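Local coordinates for protein coclaurine N-methyltransferase (Coptis japonica, PDB 6GKV) that catalyses the N-methylation of coclaurine and related tetrahydroisoquinolines with S-adenosyl-L-methionine as methyl donor in plant alkaloid biosynthesis, at residues A33-W38 / D242-T247; M61-E66 / E201-Y206; H227-T232 / P259-F264; A234-P239 / T255-S260. All coordinates share one frame; numbering follows the deposited sequence.

Contact 1 (A33-W38 / D242-T247); sequences ARRLQW and DDDWFT
Arg34 and Asp244 mark the nearest backbone approach, yet their CA atoms stay 8.9 Å apart: residues 33-38 are regular helix, residues 242-247 a loop that takes up helical backbone angles at its end, and long side chains span the gap. Arginine suits that distance. Arg35 sets CG anti to the backbone N (chi1 -177°), and its chain bends at chi2 and chi3 before NH2 arrives 3.4 Å from Thr247 OG1, which lies at the guanidinium edge near its plane. The same NH2 makes a long salt bridge to Asp244 OD2, 3.7 Å away, with the guanidinium and carboxylate planes turned 64° apart, and it also donates to the carbonyl of Glu238. Asp244 is meanwhile gripped by its own loop. Its OD1 accepts the N-H of Thr247 at 3.0 Å, from above the carboxylate plane, and weakly that of Phe246; this is an Asx motif, for which the short aspartate chain is well fitted. Arg34 comes less close, NH1 lying 4.1 Å from Asp244 N, and its charge is paired with Glu31 and Asp241. The contact thus joins helix 21-39 to the loop between strands 235-236 and 257-258. From that loop Trp245 packs on Ile7, Leu10 and Leu11 of helix 2-16 and on Ile28 of helix 21-39, while Phe246 reaches Met333 of helix 313-335, a residue of the N-methylheliamine pocket.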
# COMPACT_ATOMS: atom_id res chain seq x y z
N ALA A 33 -14.33 9.01 16.41
CA ALA A 33 -15.37 8.14 15.88
C ALA A 33 -15.90 8.67 14.56
O ALA A 33 -16.00 7.95 13.59
CB ALA A 33 -16.51 8.00 16.88
N ARG A 34 -16.20 9.97 14.53
CA ARG A 34 -16.76 10.57 13.34
C ARG A 34 -15.76 10.68 12.18
O ARG A 34 -16.17 10.71 11.02
CB ARG A 34 -17.31 11.96 13.65
CG ARG A 34 -18.57 12.01 14.51
CD ARG A 34 -18.97 13.47 14.78
NE ARG A 34 -19.37 14.15 13.55
CZ ARG A 34 -18.85 15.29 13.10
NH1 ARG A 34 -17.89 15.93 13.77
NH2 ARG A 34 -19.30 15.80 11.96
N ARG A 35 -14.46 10.76 12.49
CA ARG A 35 -13.45 10.83 11.43
C ARG A 35 -13.29 9.44 10.81
O ARG A 35 -13.21 9.30 9.59
CB ARG A 35 -12.10 11.34 11.97
CG ARG A 35 -11.03 11.48 10.87
CD ARG A 35 -10.77 12.94 10.61
NE ARG A 35 -11.05 13.33 9.24
CZ ARG A 35 -11.16 14.58 8.84
NH1 ARG A 35 -11.42 14.85 7.56
NH2 ARG A 35 -11.02 15.57 9.71
N LEU A 36 -13.26 8.41 11.66
CA LEU A 36 -13.27 7.03 11.17
C LEU A 36 -14.44 6.79 10.22
O LEU A 36 -14.31 6.12 9.19
CB LEU A 36 -13.34 6.05 12.33
CG LEU A 36 -12.08 5.99 13.20
CD1 LEU A 36 -12.16 4.78 14.11
CD2 LEU A 36 -10.82 5.93 12.34
N GLN A 37 -15.58 7.37 10.55
CA GLN A 37 -16.80 7.13 9.79
C GLN A 37 -16.70 7.82 8.44
O GLN A 37 -17.18 7.32 7.43
CB GLN A 37 -18.01 7.64 10.58
CG GLN A 37 -19.34 7.53 9.86
CD GLN A 37 -19.87 6.12 9.84
OE1 GLN A 37 -19.88 5.43 10.87
NE2 GLN A 37 -20.33 5.68 8.67
N TRP A 38 -16.07 8.99 8.44
CA TRP A 38 -15.87 9.79 7.25
C TRP A 38 -14.73 9.20 6.42
O TRP A 38 -14.73 9.26 5.19
CB TRP A 38 -15.59 11.24 7.66
CG TRP A 38 -15.00 12.12 6.61
CD1 TRP A 38 -15.66 13.03 5.84
CD2 TRP A 38 -13.61 12.20 6.23
NE1 TRP A 38 -14.78 13.67 5.00
CE2 TRP A 38 -13.52 13.18 5.21
CE3 TRP A 38 -12.44 11.52 6.62
CZ2 TRP A 38 -12.30 13.50 4.59
CZ3 TRP A 38 -11.24 11.84 6.01
CH2 TRP A 38 -11.18 12.81 5.00
N ASP A 242 -18.54 21.87 10.38
CA ASP A 242 -18.49 22.93 11.37
C ASP A 242 -18.48 22.42 12.81
O ASP A 242 -17.88 23.05 13.68
CB ASP A 242 -19.67 23.88 11.16
CG ASP A 242 -19.59 24.62 9.84
OD1 ASP A 242 -18.75 25.53 9.73
OD2 ASP A 242 -20.37 24.28 8.92
N ASP A 243 -19.13 21.28 13.05
CA ASP A 243 -19.17 20.69 14.39
C ASP A 243 -17.85 20.01 14.78
O ASP A 243 -17.70 19.57 15.92
CB ASP A 243 -20.33 19.70 14.51
CG ASP A 243 -21.69 20.40 14.50
OD1 ASP A 243 -22.15 20.81 13.41
OD2 ASP A 243 -22.31 20.53 15.57
N ASP A 244 -16.92 19.91 13.84
CA ASP A 244 -15.58 19.38 14.11
C ASP A 244 -14.69 20.45 14.73
O ASP A 244 -14.14 21.30 14.03
CB ASP A 244 -14.94 18.85 12.81
CG ASP A 244 -13.54 18.25 13.01
OD1 ASP A 244 -13.03 18.18 14.15
OD2 ASP A 244 -12.93 17.84 11.99
N TRP A 245 -14.58 20.40 16.05
CA TRP A 245 -13.73 21.33 16.79
C TRP A 245 -12.33 20.74 17.00
O TRP A 245 -11.38 21.47 17.26
CB TRP A 245 -14.36 21.67 18.15
CG TRP A 245 -14.53 20.49 18.99
CD1 TRP A 245 -15.61 19.65 19.02
CD2 TRP A 245 -13.57 19.94 19.90
NE1 TRP A 245 -15.38 18.61 19.90
CE2 TRP A 245 -14.12 18.76 20.46
CE3 TRP A 245 -12.28 20.33 20.31
CZ2 TRP A 245 -13.46 17.97 21.40
CZ3 TRP A 245 -11.61 19.54 21.26
CH2 TRP A 245 -12.20 18.36 21.78
N PHE A 246 -12.20 19.42 16.86
CA PHE A 246 -10.97 18.71 17.22
C PHE A 246 -9.83 18.89 16.19
O PHE A 246 -8.64 18.95 16.54
CB PHE A 246 -11.28 17.21 17.40
CG PHE A 246 -10.05 16.34 17.67
CD1 PHE A 246 -9.45 16.32 18.92
CD2 PHE A 246 -9.53 15.54 16.68
CE1 PHE A 246 -8.34 15.54 19.17
CE2 PHE A 246 -8.41 14.77 16.92
CZ PHE A 246 -7.82 14.77 18.16
N THR A 247 -10.20 18.96 14.92
CA THR A 247 -9.18 18.94 13.88
C THR A 247 -8.25 20.14 13.97
O THR A 247 -7.04 20.01 13.77
CB THR A 247 -9.81 18.86 12.47
OG1 THR A 247 -10.63 17.69 12.39
CG2 THR A 247 -8.74 18.77 11.41

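Contact 2 (M61-E66 / E201-Y206); sequences MKIATE and EHMKNY. With SAH (S-adenosyl-L-homocysteine), chain C.
Met203 reaches past Ile63 and Ala64 to the adenine of S-adenosyl-L-homocysteine. Its CB lies 3.4 Å from Ile63 O; CG sits anti to the carbonyl carbon (chi1 -50°), and beyond it the chain bends at chi2. SD then rests 3.9 Å from Ala64 CB and 4.2 Å from Ile63 CG2, a soft, polarisable atom among small apolar groups, and CE ends 3.7 Å from N6 of the ligand. Methionine suits the place because its flexible, unbranched chain can follow such a bent path. Next to it His202, held by Tyr75 through NE2 and by the Thr255 carbonyl through ND1, puts CD2 3.9 Å from C8 of the ligand and also touches N-methylheliamine. In this Rossmann-like methyltransferase fold, residues 201-206 link strand 191-197 to helix 206-215, and Asn205 is the N-cap of that helix, its OD1 accepting from Leu208 N. Its ND2 is used across the contact: it donates to Met61 O at 3.0 Å in an almost straight bond (177°), leaving the amide in its own plane but meeting the carbonyl from above its plane. Backbone bonds continue from there, Asn205 N to Lys62 O at 3.0 Å and the short Lys204 N to Ile63 O at 2.6 Å.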
# COMPACT_ATOMS: atom_id res chain seq x y z
N MET A 61 0.75 20.65 -5.85
CA MET A 61 1.00 21.69 -4.86
C MET A 61 2.48 22.08 -4.89
O MET A 61 3.22 21.63 -5.77
CB MET A 61 0.58 21.22 -3.47
CG MET A 61 -0.93 21.06 -3.34
SD MET A 61 -1.49 20.53 -1.70
CE MET A 61 -3.23 20.28 -2.02
N LYS A 62 2.92 22.91 -3.95
CA LYS A 62 4.34 23.12 -3.74
C LYS A 62 4.78 22.20 -2.61
O LYS A 62 3.95 21.52 -2.03
CB LYS A 62 4.66 24.58 -3.41
CG LYS A 62 5.41 25.31 -4.52
CD LYS A 62 6.70 24.56 -4.92
CE LYS A 62 7.71 24.50 -3.77
NZ LYS A 62 8.90 23.67 -4.10
N ILE A 63 6.07 22.17 -2.31
CA ILE A 63 6.58 21.26 -1.28
C ILE A 63 5.92 21.48 0.08
O ILE A 63 5.55 20.52 0.77
CB ILE A 63 8.11 21.38 -1.13
CG1 ILE A 63 8.80 20.78 -2.36
CG2 ILE A 63 8.57 20.69 0.15
CD1 ILE A 63 10.34 20.89 -2.36
N ALA A 64 5.76 22.74 0.47
CA ALA A 64 5.11 23.07 1.74
C ALA A 64 4.34 24.37 1.65
O ALA A 64 4.70 25.26 0.87
CB ALA A 64 6.13 23.15 2.85
N THR A 65 3.29 24.45 2.45
CA THR A 65 2.57 25.71 2.64
C THR A 65 2.63 26.10 4.12
O THR A 65 2.98 25.26 4.97
CB THR A 65 1.09 25.62 2.19
OG1 THR A 65 0.37 24.72 3.04
CG2 THR A 65 1.01 25.14 0.75
N GLU A 66 2.31 27.36 4.40
CA GLU A 66 2.30 27.91 5.76
C GLU A 66 3.59 27.62 6.52
O GLU A 66 3.54 27.24 7.69
CB GLU A 66 1.11 27.36 6.55
CG GLU A 66 -0.23 27.40 5.81
CD GLU A 66 -0.76 28.82 5.62
OE1 GLU A 66 -0.31 29.72 6.35
OE2 GLU A 66 -1.61 29.02 4.73
N GLU A 201 4.52 15.22 7.47
CA GLU A 201 3.18 15.63 7.90
C GLU A 201 2.91 17.14 7.72
O GLU A 201 1.75 17.57 7.67
CB GLU A 201 2.97 15.25 9.38
CG GLU A 201 2.87 13.72 9.63
CD GLU A 201 4.19 13.09 10.04
OE1 GLU A 201 5.24 13.47 9.50
OE2 GLU A 201 4.19 12.23 10.95
N HIS A 202 3.99 17.92 7.64
CA HIS A 202 3.93 19.38 7.45
C HIS A 202 4.13 19.79 6.01
O HIS A 202 4.01 20.96 5.65
CB HIS A 202 5.01 20.04 8.30
CG HIS A 202 4.84 19.82 9.77
ND1 HIS A 202 3.68 20.16 10.44
CD2 HIS A 202 5.68 19.31 10.70
CE1 HIS A 202 3.82 19.87 11.73
NE2 HIS A 202 5.02 19.35 11.91
N MET A 203 4.49 18.81 5.18
CA MET A 203 4.76 19.06 3.77
C MET A 203 3.52 18.76 2.96
O MET A 203 2.53 18.32 3.51
CB MET A 203 5.94 18.22 3.28
CG MET A 203 7.15 18.32 4.18
SD MET A 203 7.89 19.97 4.20
CE MET A 203 8.00 20.27 5.96
N LYS A 204 3.60 19.00 1.65
CA LYS A 204 2.49 18.77 0.76
C LYS A 204 2.93 17.93 -0.43
O LYS A 204 2.67 16.73 -0.48
CB LYS A 204 1.90 20.10 0.27
CG LYS A 204 1.36 20.98 1.38
CD LYS A 204 0.28 20.27 2.18
CE LYS A 204 -0.33 21.18 3.25
NZ LYS A 204 -1.06 20.38 4.27
N ASN A 205 3.61 18.57 -1.38
CA ASN A 205 4.05 17.88 -2.59
C ASN A 205 5.25 16.96 -2.34
O ASN A 205 6.41 17.37 -2.47
CB ASN A 205 4.39 18.89 -3.69
CG ASN A 205 4.66 18.22 -5.03
OD1 ASN A 205 5.14 17.08 -5.09
ND2 ASN A 205 4.34 18.91 -6.12
N TYR A 206 4.94 15.69 -2.07
CA TYR A 206 5.92 14.68 -1.68
C TYR A 206 6.80 14.23 -2.83
O TYR A 206 7.96 13.85 -2.65
CB TYR A 206 5.20 13.48 -1.09
CG TYR A 206 4.49 13.72 0.22
CD1 TYR A 206 5.15 14.30 1.29
CD2 TYR A 206 3.17 13.35 0.38
CE1 TYR A 206 4.50 14.51 2.49
CE2 TYR A 206 2.51 13.55 1.58
CZ TYR A 206 3.18 14.13 2.63
OH TYR A 206 2.52 14.33 3.83
N SAH C . 12.41 15.22 14.29
CA SAH C . 12.30 15.81 15.62
CB SAH C . 11.10 16.74 15.70
CG SAH C . 9.89 16.35 14.86
SD SAH C . 8.63 17.66 14.87
C SAH C . 12.19 14.75 16.70
O SAH C . 11.90 13.60 16.35
OXT SAH C . 12.37 15.01 17.90
C5' SAH C . 9.03 18.21 13.18
C4' SAH C . 10.41 18.85 13.03
O4' SAH C . 10.61 19.30 11.70
C3' SAH C . 10.60 20.07 13.93
O3' SAH C . 11.93 20.10 14.39
C2' SAH C . 10.42 21.26 13.02
O2' SAH C . 11.24 22.31 13.48
C1' SAH C . 10.87 20.70 11.68
N9 SAH C . 10.23 21.35 10.51
C8 SAH C . 8.88 21.54 10.28
N7 SAH C . 8.74 22.18 9.09
C5 SAH C . 9.98 22.40 8.56
C6 SAH C . 10.43 23.01 7.39
N6 SAH C . 9.56 23.53 6.51
N1 SAH C . 11.78 23.09 7.13
C2 SAH C . 12.69 22.56 8.04
N3 SAH C . 12.24 21.96 9.20
C4 SAH C . 10.91 21.88 9.45

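Contact 3 (H227-T232 / P259-F264); sequences HICHKT and PSASFF
His230 and Ser260 form a single beta bridge, with His230 N bonded to Pro259 O and Ala261 N to His230 O, both at 3.0 Å. Proline fits its position, since the bridge uses its carbonyl and asks for no N-H. The main side-chain encounter is an edge-to-face pair: Phe264 points its edge at one face of the His227 imidazole, Phe264 CE2 standing over the ring centre, 3.3 Å from His227 CD2, with the planes at 85°. His227 holds CG between the backbone N and the carbonyl carbon (chi1 60°), and ND1 donates to Ile228 O at 3.1 Å from above the carbonyl plane, which limits the ring's rotation. Strand 221-230 lies within the mixed seven-stranded sheet of a class I methyltransferase, beside strand 342-350. Pro259 CG also packs on the imidazole, 3.6 Å from His227 ND1. Replacing His227 by an alanine would probably leave the Phe264 edge and Pro259 CG facing a gap and deprive Ile228 O of its imidazole donor. Cys229 SG meets Ala261 CB at 3.7 Å, two small side chains that let the backbones close up. Ala261 belongs to a type I turn, Ser260 to Phe263, and a water joins Lys231 O to Ser262 N.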
# COMPACT_ATOMS: atom_id res chain seq x y z
N HIS A 227 6.58 8.47 9.88
CA HIS A 227 5.45 9.37 9.87
C HIS A 227 4.31 8.73 10.61
O HIS A 227 4.12 7.53 10.53
CB HIS A 227 5.01 9.71 8.45
CG HIS A 227 4.59 8.52 7.65
ND1 HIS A 227 3.27 8.15 7.52
CD2 HIS A 227 5.30 7.63 6.92
CE1 HIS A 227 3.19 7.09 6.74
NE2 HIS A 227 4.41 6.75 6.36
N ILE A 228 3.55 9.53 11.34
CA ILE A 228 2.36 8.99 11.95
C ILE A 228 1.38 8.77 10.80
O ILE A 228 1.55 9.36 9.73
CB ILE A 228 1.82 9.92 13.05
CG1 ILE A 228 1.67 11.35 12.52
CG2 ILE A 228 2.78 9.94 14.22
CD1 ILE A 228 0.36 11.62 11.82
N CYS A 229 0.37 7.92 10.99
CA CYS A 229 -0.57 7.63 9.91
C CYS A 229 -1.89 7.13 10.45
O CYS A 229 -2.02 6.88 11.66
CB CYS A 229 0.01 6.59 8.97
SG CYS A 229 0.19 5.01 9.80
N HIS A 230 -2.89 7.01 9.57
CA HIS A 230 -3.96 6.07 9.83
C HIS A 230 -3.73 4.84 8.96
O HIS A 230 -3.26 4.95 7.83
CB HIS A 230 -5.34 6.66 9.55
CG HIS A 230 -6.44 5.67 9.83
ND1 HIS A 230 -6.95 4.84 8.87
CD2 HIS A 230 -7.07 5.35 10.99
CE1 HIS A 230 -7.88 4.06 9.41
NE2 HIS A 230 -7.97 4.36 10.69
N LYS A 231 -4.06 3.67 9.48
CA LYS A 231 -3.65 2.44 8.79
C LYS A 231 -4.23 2.32 7.38
O LYS A 231 -3.63 1.71 6.51
CB LYS A 231 -4.05 1.21 9.61
CG LYS A 231 -5.54 0.87 9.64
CD LYS A 231 -5.72 -0.50 10.32
CE LYS A 231 -7.14 -0.75 10.79
NZ LYS A 231 -7.17 -1.84 11.81
N THR A 232 -5.36 2.96 7.11
CA THR A 232 -6.03 2.77 5.83
C THR A 232 -6.22 4.02 4.97
O THR A 232 -5.86 4.02 3.78
CB THR A 232 -7.39 2.17 6.07
OG1 THR A 232 -7.20 0.98 6.83
CG2 THR A 232 -8.11 1.87 4.77
N PRO A 259 -1.16 10.88 6.59
CA PRO A 259 -1.05 9.90 5.50
C PRO A 259 -1.62 8.52 5.89
O PRO A 259 -1.74 8.19 7.06
CB PRO A 259 0.47 9.82 5.21
CG PRO A 259 1.15 10.77 6.21
CD PRO A 259 0.13 11.08 7.30
N SER A 260 -2.00 7.73 4.90
CA SER A 260 -2.20 6.29 5.11
C SER A 260 -0.87 5.66 5.42
O SER A 260 0.19 6.21 5.08
CB SER A 260 -2.78 5.64 3.87
OG SER A 260 -1.94 5.95 2.77
N ALA A 261 -0.90 4.49 6.05
CA ALA A 261 0.33 3.76 6.27
C ALA A 261 1.00 3.40 4.94
O ALA A 261 2.22 3.29 4.87
CB ALA A 261 0.07 2.51 7.10
N SER A 262 0.20 3.28 3.88
CA SER A 262 0.68 2.93 2.53
C SER A 262 1.16 4.09 1.67
O SER A 262 1.48 3.89 0.50
CB SER A 262 -0.43 2.24 1.74
OG SER A 262 -1.39 3.22 1.33
N PHE A 263 1.17 5.30 2.23
CA PHE A 263 1.11 6.51 1.41
C PHE A 263 2.34 6.74 0.54
O PHE A 263 2.22 7.03 -0.65
CB PHE A 263 0.85 7.76 2.29
CG PHE A 263 0.14 8.87 1.56
CD1 PHE A 263 -1.16 8.69 1.11
CD2 PHE A 263 0.75 10.08 1.32
CE1 PHE A 263 -1.83 9.71 0.43
CE2 PHE A 263 0.10 11.12 0.63
CZ PHE A 263 -1.18 10.93 0.17
N PHE A 264 3.52 6.58 1.11
CA PHE A 264 4.72 6.91 0.40
C PHE A 264 5.17 5.78 -0.49
O PHE A 264 6.10 5.94 -1.27
CB PHE A 264 5.79 7.32 1.40
CG PHE A 264 5.38 8.51 2.21
CD1 PHE A 264 5.20 9.73 1.59
CD2 PHE A 264 5.13 8.40 3.57
CE1 PHE A 264 4.79 10.85 2.32
CE2 PHE A 264 4.73 9.51 4.30
CZ PHE A 264 4.55 10.74 3.67
O HOH W 1 -2.74 2.08 4.17

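Contact 4 (A234-P239 / T255-S260); sequences AYHYEP and TMIIPS
Tyr235 and Ile258 lie side by side and point the same way, the tyrosine ring presenting a face to the isoleucine. Tyr235 holds CG between the backbone N and the carbonyl carbon (chi1 56°), the start of the path that lays its ring beside Ile258. Ile258 CB stands 3.9 Å from the ring centroid, 20° off the normal, in a CH-pi contact displaced toward the rim at CE1. A beta-branched residue suits this place: CG2 also approaches CE1, while CG1 lies between the two rings, 3.8 Å from Tyr235 CZ and 3.9 Å from Tyr237 CD1. On the other face of this two-stranded antiparallel sheet His236 and Ile257 run alongside each other, His236 ND1 3.8 Å from Ile257 CG1. Tyr235 and Ile258 are a hydrogen-bonded pair, with N to O bonds of 2.7 Å both ways; Tyr237 N adds a bond to Met256 O at 2.8 Å, and Tyr237 centres an inverse gamma turn. Tyr235 OH is bonded to Trp342 NE1. An alanine in place of Tyr235 would probably leave Ile258 CB and CG2 without the ring face they lie against, and the indole N-H without this acceptor. Leu54 and Leu58 of helix 44-58 cover His236, and Leu58 also meets Ile257; on the opposite face Ile258 touches N-methylheliamine and Ile228 of strand 221-230, and Tyr237 packs on Phe246 and Thr247 in the connecting loop.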
# COMPACT_ATOMS: atom_id res chain seq x y z
N ALA A 234 -6.16 8.42 4.15
CA ALA A 234 -5.25 9.54 4.28
C ALA A 234 -6.06 10.81 4.16
O ALA A 234 -7.13 10.81 3.54
CB ALA A 234 -4.15 9.48 3.22
N TYR A 235 -5.57 11.90 4.77
CA TYR A 235 -6.33 13.16 4.68
C TYR A 235 -5.59 14.40 5.15
O TYR A 235 -4.78 14.37 6.10
CB TYR A 235 -7.65 13.04 5.46
CG TYR A 235 -7.53 12.64 6.93
CD1 TYR A 235 -7.18 11.35 7.30
CD2 TYR A 235 -7.83 13.56 7.94
CE1 TYR A 235 -7.10 10.98 8.64
CE2 TYR A 235 -7.75 13.20 9.27
CZ TYR A 235 -7.39 11.90 9.62
OH TYR A 235 -7.32 11.54 10.94
N HIS A 236 -5.86 15.50 4.45
CA HIS A 236 -5.52 16.84 4.94
C HIS A 236 -6.15 17.02 6.32
O HIS A 236 -7.31 16.64 6.52
CB HIS A 236 -6.06 17.94 4.01
CG HIS A 236 -5.35 18.05 2.69
ND1 HIS A 236 -4.12 18.66 2.55
CD2 HIS A 236 -5.74 17.72 1.43
CE1 HIS A 236 -3.76 18.66 1.28
NE2 HIS A 236 -4.73 18.09 0.58
N TYR A 237 -5.41 17.56 7.29
CA TYR A 237 -6.05 17.81 8.59
C TYR A 237 -6.86 19.10 8.49
O TYR A 237 -6.42 20.16 8.93
CB TYR A 237 -5.02 17.81 9.76
CG TYR A 237 -5.61 17.08 10.96
CD1 TYR A 237 -6.45 16.00 10.72
CD2 TYR A 237 -5.33 17.41 12.30
CE1 TYR A 237 -7.04 15.31 11.72
CE2 TYR A 237 -5.93 16.65 13.36
CZ TYR A 237 -6.79 15.62 13.03
OH TYR A 237 -7.45 14.83 13.96
N GLU A 238 -8.03 18.99 7.85
CA GLU A 238 -9.04 20.06 7.72
C GLU A 238 -10.36 19.57 8.32
O GLU A 238 -10.67 18.40 8.22
CB GLU A 238 -9.28 20.44 6.25
CG GLU A 238 -8.05 20.67 5.40
CD GLU A 238 -8.35 20.69 3.90
OE1 GLU A 238 -9.47 20.29 3.50
OE2 GLU A 238 -7.46 21.09 3.11
N PRO A 239 -11.15 20.48 8.93
CA PRO A 239 -12.38 20.06 9.64
C PRO A 239 -13.36 19.22 8.81
O PRO A 239 -13.54 19.51 7.62
CB PRO A 239 -13.03 21.40 10.03
CG PRO A 239 -11.88 22.35 10.10
CD PRO A 239 -10.92 21.93 9.03
N THR A 255 -1.65 22.99 8.18
CA THR A 255 -0.25 22.68 8.46
C THR A 255 0.02 21.19 8.63
O THR A 255 1.16 20.80 8.87
CB THR A 255 0.28 23.37 9.76
OG1 THR A 255 -0.63 23.11 10.84
CG2 THR A 255 0.43 24.86 9.57
N MET A 256 -1.03 20.38 8.57
CA MET A 256 -0.92 18.95 8.86
C MET A 256 -1.62 18.07 7.85
O MET A 256 -2.72 18.38 7.40
CB MET A 256 -1.46 18.64 10.26
CG MET A 256 -0.47 18.93 11.38
SD MET A 256 0.58 17.50 11.67
CE MET A 256 -0.61 16.24 11.32
N ILE A 257 -0.96 16.97 7.50
CA ILE A 257 -1.55 15.88 6.71
C ILE A 257 -1.43 14.57 7.48
O ILE A 257 -0.41 14.30 8.13
CB ILE A 257 -0.87 15.73 5.32
CG1 ILE A 257 -1.41 16.76 4.33
CG2 ILE A 257 -1.15 14.40 4.73
CD1 ILE A 257 -0.69 16.71 3.00
N ILE A 258 -2.50 13.78 7.47
CA ILE A 258 -2.43 12.42 8.01
C ILE A 258 -2.36 11.42 6.86
O ILE A 258 -3.38 11.16 6.19
CB ILE A 258 -3.63 12.08 8.90
CG1 ILE A 258 -3.84 13.18 9.94
CG2 ILE A 258 -3.44 10.70 9.55
CD1 ILE A 258 -2.68 13.31 10.92
N PRO A 259 -1.16 10.88 6.59
CA PRO A 259 -1.05 9.90 5.50
C PRO A 259 -1.62 8.52 5.89
O PRO A 259 -1.74 8.19 7.06
CB PRO A 259 0.47 9.82 5.21
CG PRO A 259 1.15 10.77 6.21
CD PRO A 259 0.13 11.08 7.30
N SER A 260 -2.00 7.73 4.90
CA SER A 260 -2.20 6.29 5.11
C SER A 260 -0.87 5.66 5.42
O SER A 260 0.19 6.21 5.08
CB SER A 260 -2.78 5.64 3.87
OG SER A 260 -1.94 5.95 2.77
O HOH W 2 -3.59 21.14 9.27

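Contacts 3 and 4 share Pro259 and Ser260, so one chain segment bonds first to strand 235-236 and then to strand 221-230; Ile228 CD1 and Ile258 CD1 meet across them at 3.6 Å, both side chains about 4 Å from N-methylheliamine. Contact 2 reaches contact 4 through Glu201 O and Ile257 N, 2.8 Å apart, and contact 3 through Glu201 OE2 and Ile228 N, also 2.8 Å. It is the contact that lines both ligand pockets. Contact 1 is more remote, its centre about 23 Å from that of contact 2. The side chain of its Thr247 is about 9 Å from the bound N-methylheliamine. Arg35 NH2 lies 3.2 Å from Glu238 O, tying contact 1 to contact 4.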